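Local coordinates for beta-n-acetylhexosaminidase (Streptococcus pneumoniae, PDB 4AZC), which probably hydrolyses terminal beta-linked N-acetylhexosamine residues from glycans, as a family 20 glycoside hydrolase, at residues Pro118-Ala123 with Thr181-Asn186; Ile247-Lys252 with Asn307-Thr312. All coordinates share one frame; numbering follows the deposited sequence.

Overall arrangement
Both contacts touch the bound bicyclic thiazolidine NGW, in the pocket of the TIM barrel. Contact 1 follows the C-terminal ends of parallel strands 110-117 and 176-180, neighbours in the sheet. All its touching residues are buried, and its chemistry is that of polar and charged side chains around the ligand nitrogen. Contact 2 joins the C-terminal end of strand 246-249 to residues 307-312, in the loop between helix 294-303 and strand 321-329. It is partly buried and runs from apolar packing at Tyr249 to exposed Lys252 and Ser311. The centres of contact 1 and contact 2 are 20 Å apart. The two meet at the ligand site, where Glu183 OE2 packs 4.0 Å from Trp250 CH2.

Contact 1 (Pro118-Ala123 with Thr181-Asn186); sequences PGHMDA and TDEYAN. With NGW ((2S,3aR,5R,6S,7R,7aR)-5-(hydroxymethyl)-2-methyl-2,3a,5,6,7,7a-hexahydro-1H-pyrano[3,2-d][1,3]thiazole-6,7-diol), chain K.
His120 meets the acidic pair Asp182 and Glu183 in the ligand pocket of a family 20 TIM barrel. The two segments follow the adjacent parallel strands 110-117 and 176-180. The imidazole reaches the two carboxylates with its NE2 end. NE2 donates to Glu183 OE1 at 3.0 Å, with a bent N-H...O angle of 135°. OE1 lies almost in the ring plane and accepts on its anti lone pair. Ring and Glu183 carboxylate are nearly coplanar, 28° apart. The extended chain of Glu183 beyond CG carries the carboxylate to the ring edge. Asp182 comes from a different direction. Its side chain crosses that of His120 at about a right angle. Its carboxylate is nearly parallel to the ring, 11° apart, but displaced to the side opposite water 2. OD2 is thus oblique to the ring, 3.1 Å from His120 NE2, and the angle is too poor for a hydrogen bond. Asp182 OD2 instead accepts a hydrogen bond from NGW N2 at 2.7 Å, while Glu183 OE1 is only a weak second acceptor. Second-shell partners hold both groups: Asp49 binds His120 ND1 and Asn116 binds Asp182 OD1. This is consistent with the Asp-Glu pair of family 20. The five-membered sulfur ring of NGW probably mimics the oxazoline intermediate of that family's substrate-assisted mechanism. Further back, Pro118 follows a cis peptide bond and sets its CG at the edge of the Tyr184 ring, 3.7 Å from CD1. Water 2 sits over the centre of the His120 ring. It accepts from His120 N and donates to Glu183 O at 2.7 Å.

Contact 2 (Ile247-Lys252 with Asn307-Thr312); sequences ISYWSK and NQLAST. With NGW ((2S,3aR,5R,6S,7R,7aR)-5-(hydroxymethyl)-2-methyl-2,3a,5,6,7,7a-hexahydro-1H-pyrano[3,2-d][1,3]thiazole-6,7-diol), chain K.
Tyr249 and Leu309 make the apolar part of this contact, at the C-terminal end of a TIM-barrel strand. Leu309 CD2 lies 3.8 Å from Tyr249 CB. Ala310 O lies oblique to the Tyr249 ring, 3.8 Å from Tyr249 CE1. The Tyr249 hydroxyl is bonded to Ala260 O. Ala310 CB packs against the backbone, 3.4 Å from Trp250 O. At the exposed end, Lys252 CB meets Ser311 CB at 3.7 Å, and the lysine chain bends at chi3 (63°) past the serine.

Water 3 donates to Tyr249 O at 2.6 Å and accepts from Ala310 N. Water 4 accepts from Lys252 NZ and donates to Ser311 OG. Within 307-312, a type II turn runs from Leu309 to Thr312. Leu309 O accepts both Thr312 N and Thr312 OG1 from the same face of its plane.

The ligand packs over one indole face. NGW S1 sits 3.6 Å above the centre of the Trp250 ring, and NGW C8 lies 3.4 Å from Trp250 NE1. Ser251 CB covers the opposite face. NE1 donates to Asp229 OD1, which would limit rotation of the indole. Carbon contacts and water bridges hold the loop, without a direct hydrogen bond, while the ligand lies beyond Trp250.

Contact 1 (Pro118-Ala123 with Thr181-Asn186)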
# COMPACT_ATOMS: atom_id res chain seq x y z
N PRO B 118 -11.38 5.26 -10.05
CA PRO B 118 -12.42 4.70 -10.90
C PRO B 118 -11.89 3.72 -11.95
O PRO B 118 -12.67 3.23 -12.77
CB PRO B 118 -13.00 5.94 -11.58
CG PRO B 118 -11.81 6.84 -11.73
CD PRO B 118 -10.98 6.61 -10.49
N GLY B 119 -10.59 3.45 -11.94
CA GLY B 119 -10.01 2.38 -12.78
C GLY B 119 -9.75 1.14 -11.93
O GLY B 119 -10.08 1.11 -10.75
N HIS B 120 -9.16 0.11 -12.53
CA HIS B 120 -8.86 -1.13 -11.80
C HIS B 120 -9.98 -1.53 -10.82
O HIS B 120 -9.74 -1.77 -9.64
CB HIS B 120 -7.53 -1.01 -11.06
CG HIS B 120 -6.36 -0.76 -11.96
ND1 HIS B 120 -5.80 -1.75 -12.75
CD2 HIS B 120 -5.64 0.36 -12.21
CE1 HIS B 120 -4.79 -1.25 -13.43
NE2 HIS B 120 -4.67 0.03 -13.13
N MET B 121 -11.20 -1.60 -11.33
CA MET B 121 -12.35 -1.91 -10.50
C MET B 121 -13.32 -2.87 -11.20
O MET B 121 -14.53 -2.75 -11.03
CB MET B 121 -13.04 -0.61 -10.07
CG MET B 121 -13.56 0.26 -11.21
SD MET B 121 -14.51 1.66 -10.62
CE MET B 121 -15.93 0.83 -9.89
N ASP B 122 -12.76 -3.83 -11.95
CA ASP B 122 -13.50 -4.90 -12.64
C ASP B 122 -14.58 -5.54 -11.76
O ASP B 122 -15.74 -5.64 -12.17
CB ASP B 122 -12.55 -6.03 -13.12
CG ASP B 122 -11.36 -5.54 -13.97
OD1 ASP B 122 -10.75 -4.49 -13.65
OD2 ASP B 122 -11.00 -6.25 -14.94
N ALA B 123 -14.18 -5.98 -10.56
CA ALA B 123 -15.08 -6.68 -9.64
C ALA B 123 -16.26 -5.81 -9.22
O ALA B 123 -17.38 -6.29 -9.17
CB ALA B 123 -14.31 -7.15 -8.41
N THR B 181 -6.71 5.77 -8.25
CA THR B 181 -6.96 6.62 -9.44
C THR B 181 -6.00 6.44 -10.62
O THR B 181 -6.03 7.22 -11.59
CB THR B 181 -7.18 8.13 -9.10
OG1 THR B 181 -5.94 8.74 -8.70
CG2 THR B 181 -8.23 8.30 -7.99
N ASP B 182 -5.16 5.42 -10.57
CA ASP B 182 -4.20 5.17 -11.64
C ASP B 182 -4.86 4.59 -12.90
O ASP B 182 -5.92 3.95 -12.84
CB ASP B 182 -3.07 4.25 -11.16
CG ASP B 182 -3.54 2.84 -10.86
OD1 ASP B 182 -4.47 2.69 -10.05
OD2 ASP B 182 -2.95 1.88 -11.41
N GLU B 183 -4.21 4.84 -14.03
CA GLU B 183 -4.56 4.20 -15.32
C GLU B 183 -6.07 4.16 -15.69
O GLU B 183 -6.61 3.08 -15.97
CB GLU B 183 -3.92 2.80 -15.40
CG GLU B 183 -2.38 2.81 -15.40
CD GLU B 183 -1.72 1.43 -15.42
OE1 GLU B 183 -2.25 0.46 -14.83
OE2 GLU B 183 -0.64 1.33 -16.04
N TYR B 184 -6.74 5.32 -15.70
CA TYR B 184 -8.14 5.43 -16.17
C TYR B 184 -8.36 4.77 -17.53
O TYR B 184 -7.60 5.02 -18.48
CB TYR B 184 -8.63 6.90 -16.23
CG TYR B 184 -10.15 6.99 -16.41
CD1 TYR B 184 -11.00 6.98 -15.30
CD2 TYR B 184 -10.73 7.03 -17.67
CE1 TYR B 184 -12.40 7.03 -15.44
CE2 TYR B 184 -12.13 7.08 -17.84
CZ TYR B 184 -12.95 7.08 -16.72
OH TYR B 184 -14.33 7.12 -16.86
N ALA B 185 -9.38 3.91 -17.60
CA ALA B 185 -9.80 3.19 -18.82
C ALA B 185 -8.70 2.73 -19.80
O ALA B 185 -8.89 2.82 -21.02
CB ALA B 185 -10.88 4.00 -19.57
N ASN B 186 -7.58 2.22 -19.28
CA ASN B 186 -6.49 1.81 -20.17
C ASN B 186 -6.90 0.74 -21.21
O ASN B 186 -6.50 0.81 -22.37
CB ASN B 186 -5.15 1.53 -19.44
CG ASN B 186 -5.23 0.40 -18.38
OD1 ASN B 186 -6.31 -0.10 -18.04
ND2 ASN B 186 -4.07 0.01 -17.86
O4 NGW K . 0.26 -3.90 -11.91
C4 NGW K . 0.51 -2.69 -12.60
C3 NGW K . -0.29 -1.56 -11.96
C5 NGW K . 2.01 -2.37 -12.50
O3 NGW K . -1.68 -1.89 -11.99
C2 NGW K . -0.00 -0.23 -12.70
N2 NGW K . -0.53 0.93 -11.94
C1 NGW K . 1.52 0.03 -12.85
C7 NGW K . 0.25 1.10 -10.70
C8 NGW K . 0.14 2.55 -10.22
S1 NGW K . 1.96 0.66 -11.19
O5 NGW K . 2.26 -1.17 -13.27
C6 NGW K . 2.88 -3.51 -13.08
O6 NGW K . 2.51 -3.76 -14.44
O HOH W 1 -7.81 3.65 -10.87
O HOH W 2 -7.76 0.72 -15.18

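Contact 2 (Ile247-Lys252 with Asn307-Thr312)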
# COMPACT_ATOMS: atom_id res chain seq x y z
N ILE B 247 1.07 11.71 -2.76
CA ILE B 247 1.22 11.14 -4.09
C ILE B 247 2.17 9.95 -4.11
O ILE B 247 3.35 10.09 -3.80
CB ILE B 247 1.74 12.20 -5.11
CG1 ILE B 247 0.80 13.41 -5.15
CG2 ILE B 247 1.90 11.58 -6.48
CD1 ILE B 247 -0.64 13.09 -5.57
N SER B 248 1.65 8.79 -4.47
CA SER B 248 2.49 7.64 -4.80
C SER B 248 2.97 7.82 -6.25
O SER B 248 2.23 7.55 -7.21
CB SER B 248 1.71 6.33 -4.63
OG SER B 248 2.53 5.20 -4.91
N TYR B 249 4.20 8.32 -6.41
CA TYR B 249 4.74 8.63 -7.74
C TYR B 249 5.60 7.50 -8.26
O TYR B 249 6.63 7.19 -7.67
CB TYR B 249 5.53 9.95 -7.75
CG TYR B 249 5.68 10.48 -9.17
CD1 TYR B 249 6.55 9.88 -10.08
CD2 TYR B 249 4.93 11.56 -9.60
CE1 TYR B 249 6.68 10.35 -11.39
CE2 TYR B 249 5.05 12.05 -10.92
CZ TYR B 249 5.92 11.43 -11.79
OH TYR B 249 6.03 11.91 -13.07
N TRP B 250 5.19 6.90 -9.38
CA TRP B 250 5.83 5.69 -9.91
C TRP B 250 6.38 5.83 -11.33
O TRP B 250 7.26 5.07 -11.72
CB TRP B 250 4.88 4.48 -9.85
CG TRP B 250 3.74 4.56 -10.81
CD1 TRP B 250 2.60 5.31 -10.68
CD2 TRP B 250 3.62 3.86 -12.06
NE1 TRP B 250 1.78 5.13 -11.77
CE2 TRP B 250 2.38 4.24 -12.63
CE3 TRP B 250 4.43 2.96 -12.75
CZ2 TRP B 250 1.94 3.74 -13.86
CZ3 TRP B 250 3.99 2.46 -13.98
CH2 TRP B 250 2.75 2.85 -14.52
N SER B 251 5.85 6.77 -12.11
CA SER B 251 6.26 6.91 -13.51
C SER B 251 5.75 8.22 -14.09
O SER B 251 4.69 8.70 -13.68
CB SER B 251 5.71 5.74 -14.34
OG SER B 251 5.98 5.91 -15.72
N LYS B 252 6.49 8.80 -15.03
CA LYS B 252 5.98 9.95 -15.78
C LYS B 252 5.28 9.52 -17.06
O LYS B 252 4.96 10.35 -17.92
CB LYS B 252 7.10 10.96 -16.07
CG LYS B 252 6.57 12.37 -16.45
CD LYS B 252 7.66 13.42 -16.57
CE LYS B 252 8.65 13.11 -17.67
NZ LYS B 252 9.51 14.32 -17.84
N ASN B 307 16.00 7.92 -2.71
CA ASN B 307 15.29 9.17 -2.94
C ASN B 307 14.99 9.53 -4.40
O ASN B 307 14.44 10.61 -4.65
CB ASN B 307 16.06 10.34 -2.32
CG ASN B 307 16.01 10.34 -0.81
OD1 ASN B 307 16.85 10.98 -0.18
ND2 ASN B 307 15.05 9.63 -0.23
N GLN B 308 15.37 8.68 -5.35
CA GLN B 308 15.20 9.06 -6.76
C GLN B 308 13.80 8.79 -7.30
O GLN B 308 13.39 7.64 -7.43
CB GLN B 308 16.23 8.38 -7.67
CG GLN B 308 16.12 8.81 -9.12
CD GLN B 308 17.32 8.38 -9.92
OE1 GLN B 308 18.40 8.96 -9.79
NE2 GLN B 308 17.15 7.37 -10.75
N LEU B 309 13.09 9.86 -7.61
CA LEU B 309 11.79 9.78 -8.26
C LEU B 309 11.92 9.42 -9.74
O LEU B 309 12.85 9.88 -10.42
CB LEU B 309 11.04 11.10 -8.10
CG LEU B 309 10.51 11.32 -6.67
CD1 LEU B 309 10.61 12.77 -6.31
CD2 LEU B 309 9.07 10.80 -6.52
N ALA B 310 10.99 8.61 -10.23
CA ALA B 310 11.00 8.19 -11.63
C ALA B 310 11.03 9.41 -12.53
O ALA B 310 10.37 10.41 -12.25
CB ALA B 310 9.78 7.36 -11.93
N SER B 311 11.78 9.29 -13.63
CA SER B 311 11.98 10.35 -14.61
C SER B 311 12.94 11.45 -14.16
O SER B 311 13.06 12.47 -14.84
CB SER B 311 10.64 10.97 -15.07
OG SER B 311 10.21 11.98 -14.16
N THR B 312 13.61 11.25 -13.03
CA THR B 312 14.58 12.25 -12.54
C THR B 312 15.91 11.62 -12.17
O THR B 312 15.98 10.42 -11.91
CB THR B 312 14.08 13.08 -11.30
OG1 THR B 312 14.01 12.23 -10.14
CG2 THR B 312 12.74 13.75 -11.58
O4 NGW K . 0.26 -3.90 -11.91
C4 NGW K . 0.51 -2.69 -12.60
C3 NGW K . -0.29 -1.56 -11.96
C5 NGW K . 2.01 -2.37 -12.50
O3 NGW K . -1.68 -1.89 -11.99
C2 NGW K . -0.00 -0.23 -12.70
N2 NGW K . -0.53 0.93 -11.94
C1 NGW K . 1.52 0.03 -12.85
C7 NGW K . 0.25 1.10 -10.70
C8 NGW K . 0.14 2.55 -10.22
S1 NGW K . 1.96 0.66 -11.19
O5 NGW K . 2.26 -1.17 -13.27
C6 NGW K . 2.88 -3.51 -13.08
O6 NGW K . 2.51 -3.76 -14.44
O HOH W 3 9.18 7.21 -8.33
O HOH W 4 10.80 14.51 -14.98